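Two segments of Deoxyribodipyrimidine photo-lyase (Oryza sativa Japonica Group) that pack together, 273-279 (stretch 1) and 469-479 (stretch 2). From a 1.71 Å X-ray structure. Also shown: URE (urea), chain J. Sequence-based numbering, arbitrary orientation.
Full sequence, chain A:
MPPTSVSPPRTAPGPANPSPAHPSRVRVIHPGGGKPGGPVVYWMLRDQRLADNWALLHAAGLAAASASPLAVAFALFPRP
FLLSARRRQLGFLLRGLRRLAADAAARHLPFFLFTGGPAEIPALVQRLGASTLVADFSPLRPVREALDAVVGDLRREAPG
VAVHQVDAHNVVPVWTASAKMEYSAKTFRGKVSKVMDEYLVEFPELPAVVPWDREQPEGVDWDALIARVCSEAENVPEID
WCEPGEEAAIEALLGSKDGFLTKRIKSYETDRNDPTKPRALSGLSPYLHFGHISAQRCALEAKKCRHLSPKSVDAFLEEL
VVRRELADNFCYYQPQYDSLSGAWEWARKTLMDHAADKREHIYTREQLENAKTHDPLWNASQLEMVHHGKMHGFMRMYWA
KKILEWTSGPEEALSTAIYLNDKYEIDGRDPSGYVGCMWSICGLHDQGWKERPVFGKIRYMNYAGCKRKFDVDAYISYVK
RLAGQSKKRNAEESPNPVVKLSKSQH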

# COMPACT_ATOMS: atom_id res chain seq x y z
N ASN A 273 5.97 -5.01 -19.02
CA ASN A 273 6.30 -3.66 -19.47
C ASN A 273 5.49 -3.18 -20.68
O ASN A 273 5.76 -2.10 -21.22
CB ASN A 273 7.80 -3.54 -19.76
CG ASN A 273 8.64 -3.68 -18.50
OD1 ASN A 273 8.43 -2.96 -17.53
ND2 ASN A 273 9.57 -4.62 -18.51
N ASP A 274 4.49 -3.96 -21.08
CA ASP A 274 3.71 -3.67 -22.28
C ASP A 274 2.28 -3.20 -21.93
O ASP A 274 1.43 -4.02 -21.58
CB ASP A 274 3.65 -4.92 -23.16
CG ASP A 274 2.99 -4.67 -24.50
OD1 ASP A 274 2.36 -3.61 -24.68
OD2 ASP A 274 3.11 -5.55 -25.37
N PRO A 275 2.02 -1.89 -22.02
CA PRO A 275 0.71 -1.40 -21.59
C PRO A 275 -0.47 -1.88 -22.43
O PRO A 275 -1.62 -1.70 -22.01
CB PRO A 275 0.86 0.12 -21.68
CG PRO A 275 2.34 0.34 -21.52
CD PRO A 275 2.97 -0.79 -22.27
N THR A 276 -0.19 -2.48 -23.58
CA THR A 276 -1.25 -3.04 -24.41
C THR A 276 -1.60 -4.46 -23.99
O THR A 276 -2.41 -5.13 -24.63
CB THR A 276 -0.88 -3.04 -25.92
OG1 THR A 276 0.19 -3.97 -26.16
CG2 THR A 276 -0.46 -1.65 -26.38
N LYS A 277 -0.97 -4.93 -22.91
CA LYS A 277 -1.31 -6.22 -22.30
C LYS A 277 -1.73 -6.00 -20.86
O LYS A 277 -1.02 -6.37 -19.92
CB LYS A 277 -0.13 -7.18 -22.39
CG LYS A 277 0.26 -7.47 -23.83
CD LYS A 277 1.45 -8.39 -23.96
CE LYS A 277 1.88 -8.50 -25.42
NZ LYS A 277 2.89 -9.57 -25.65
N PRO A 278 -2.90 -5.37 -20.67
CA PRO A 278 -3.37 -4.99 -19.33
C PRO A 278 -3.50 -6.20 -18.40
O PRO A 278 -3.30 -6.06 -17.19
CB PRO A 278 -4.74 -4.35 -19.60
CG PRO A 278 -5.11 -4.73 -21.01
CD PRO A 278 -3.83 -4.95 -21.73
N ARG A 279 -3.81 -7.36 -18.96
CA ARG A 279 -4.08 -8.56 -18.17
C ARG A 279 -2.82 -9.30 -17.74
O ARG A 279 -2.90 -10.27 -16.99
CB ARG A 279 -4.99 -9.51 -18.95
CG ARG A 279 -6.40 -9.01 -19.15
CD ARG A 279 -7.24 -10.01 -19.95
NE ARG A 279 -7.26 -11.34 -19.33
CZ ARG A 279 -6.51 -12.36 -19.73
NH1 ARG A 279 -6.60 -13.53 -19.11
NH2 ARG A 279 -5.67 -12.22 -20.74
N LYS A 469 8.98 0.31 -28.25
CA LYS A 469 8.78 -0.83 -27.36
C LYS A 469 7.41 -1.51 -27.51
O LYS A 469 7.31 -2.73 -27.41
CB LYS A 469 9.00 -0.42 -25.90
CG LYS A 469 10.34 0.27 -25.65
CD LYS A 469 10.58 0.56 -24.17
CE LYS A 469 10.93 -0.72 -23.41
NZ LYS A 469 11.10 -0.48 -21.94
N PHE A 470 6.37 -0.72 -27.76
CA PHE A 470 5.02 -1.27 -27.87
C PHE A 470 4.12 -0.41 -28.76
O PHE A 470 4.48 0.71 -29.13
CB PHE A 470 4.37 -1.44 -26.49
CG PHE A 470 4.17 -0.14 -25.74
CD1 PHE A 470 2.96 0.53 -25.81
CD2 PHE A 470 5.17 0.39 -24.95
CE1 PHE A 470 2.77 1.73 -25.11
CE2 PHE A 470 4.99 1.58 -24.25
CZ PHE A 470 3.78 2.24 -24.33
N ASP A 471 2.94 -0.95 -29.08
CA ASP A 471 1.98 -0.29 -29.96
C ASP A 471 1.26 0.84 -29.21
O ASP A 471 0.19 0.62 -28.63
CB ASP A 471 0.97 -1.33 -30.47
CG ASP A 471 0.05 -0.80 -31.57
OD1 ASP A 471 -0.04 0.43 -31.77
OD2 ASP A 471 -0.61 -1.63 -32.22
N VAL A 472 1.87 2.03 -29.22
CA VAL A 472 1.33 3.22 -28.56
C VAL A 472 -0.11 3.56 -28.98
O VAL A 472 -0.93 3.94 -28.15
CB VAL A 472 2.22 4.46 -28.83
CG1 VAL A 472 1.55 5.72 -28.31
CG2 VAL A 472 3.58 4.27 -28.18
N ASP A 473 -0.42 3.41 -30.27
CA ASP A 473 -1.75 3.74 -30.75
C ASP A 473 -2.81 2.79 -30.20
O ASP A 473 -3.95 3.19 -29.94
CB ASP A 473 -1.79 3.76 -32.28
CG ASP A 473 -0.93 4.87 -32.86
OD1 ASP A 473 -0.60 5.83 -32.12
OD2 ASP A 473 -0.58 4.79 -34.06
N ALA A 474 -2.43 1.52 -30.02
CA ALA A 474 -3.32 0.54 -29.43
C ALA A 474 -3.64 0.89 -27.98
O ALA A 474 -4.79 0.80 -27.55
CB ALA A 474 -2.73 -0.87 -29.55
N TYR A 475 -2.64 1.33 -27.22
CA TYR A 475 -2.87 1.74 -25.84
C TYR A 475 -3.79 2.94 -25.80
O TYR A 475 -4.72 3.00 -25.01
CB TYR A 475 -1.55 2.07 -25.15
CG TYR A 475 -1.71 2.58 -23.73
CD1 TYR A 475 -1.45 3.90 -23.42
CD2 TYR A 475 -2.11 1.73 -22.70
CE1 TYR A 475 -1.58 4.37 -22.13
CE2 TYR A 475 -2.24 2.19 -21.41
CZ TYR A 475 -1.97 3.52 -21.13
OH TYR A 475 -2.08 4.02 -19.86
N ILE A 476 -3.52 3.90 -26.67
CA ILE A 476 -4.35 5.09 -26.74
C ILE A 476 -5.81 4.75 -27.05
O ILE A 476 -6.71 5.25 -26.36
CB ILE A 476 -3.79 6.10 -27.74
CG1 ILE A 476 -2.48 6.68 -27.18
CG2 ILE A 476 -4.79 7.21 -28.00
CD1 ILE A 476 -1.67 7.41 -28.22
N SER A 477 -6.03 3.89 -28.04
CA SER A 477 -7.37 3.41 -28.41
C SER A 477 -8.08 2.71 -27.26
O SER A 477 -9.27 2.93 -27.02
CB SER A 477 -7.30 2.45 -29.60
OG SER A 477 -6.84 3.11 -30.75
N TYR A 478 -7.35 1.83 -26.58
CA TYR A 478 -7.83 1.09 -25.42
C TYR A 478 -8.28 2.02 -24.29
O TYR A 478 -9.33 1.81 -23.69
CB TYR A 478 -6.74 0.14 -24.93
CG TYR A 478 -6.87 -0.30 -23.50
CD1 TYR A 478 -6.13 0.32 -22.49
CD2 TYR A 478 -7.72 -1.33 -23.15
CE1 TYR A 478 -6.25 -0.08 -21.17
CE2 TYR A 478 -7.84 -1.74 -21.84
CZ TYR A 478 -7.11 -1.12 -20.86
OH TYR A 478 -7.25 -1.55 -19.56
N VAL A 479 -7.50 3.05 -24.00
CA VAL A 479 -7.92 4.00 -22.97
C VAL A 479 -9.14 4.82 -23.41
O VAL A 479 -10.05 5.06 -22.62
CB VAL A 479 -6.80 4.94 -22.52
CG1 VAL A 479 -7.33 5.92 -21.50
CG2 VAL A 479 -5.64 4.14 -21.91
C URE J . -3.51 -2.03 -15.77
O URE J . -3.66 -0.82 -15.91
N1 URE J . -3.26 -2.80 -16.81
N2 URE J . -3.76 -2.58 -14.62
O HOH W 1 2.35 -3.70 -28.54

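A compact turn packs against the start of a helix here, and no direct hydrogen bond crosses between them; apolar contact and one water do the joining. Stretch 1 folds as a type I beta turn from Asp274 to Lys277, closed by Lys277 N to Asp274 O at 2.9 Å. Asp274 OD1 stiffens it further, accepting from Thr276 N at 3.0 Å and from Thr276 OG1 at 2.7 Å. Pro275, between these two residues, has its CA-to-CB bond toward stretch 2.

Along stretch 2, Phe470 comes first as a major contact. Its CA-to-CB bond points toward the turn, and Pro275 CD sits 3.5 Å from the ring centroid, only 3° off the normal. This is a textbook CH-pi contact: the CD hydrogens of a proline, polarised by the adjacent nitrogen, meet the electron-rich face. Asp274 OD1 also lies 3.5 Å from Phe470 CB.

Asp471 then caps the helix that begins at Val472, its OD1 accepting from Ala474 N at 3.2 Å. Its backbone serves the interface too: a water accepts from Asp471 N at 2.9 Å and donates to Thr276 OG1 at 3.2 Å, bridging the two stretches, while Thr276 CG2 rests 3.3 Å from Asp471 O.

The CA-to-CB bonds of Val472 and Asp473 point away from the turn. That of Ala474 points toward it, and its small CB lies 4.0 Å from Thr276 CG2. One residue on, the backbones draw near, with Thr276 CA and Tyr475 CA 5.2 Å apart, and Pro275 CB meets Tyr475 CD2 at 3.5 Å.

After Ile476 and Ser477, which make no contact, Tyr478 returns one helical turn beyond Ala474. Pro278 CG approaches Tyr478 CZ at 4.1 Å. Pro278 O also accepts a hydrogen bond from urea N1 at 3.3 Å.

The rule is economical: brace the turn with its own hydrogen bonds, then set Pro275 in it and Pro278 just after it against aromatic rings.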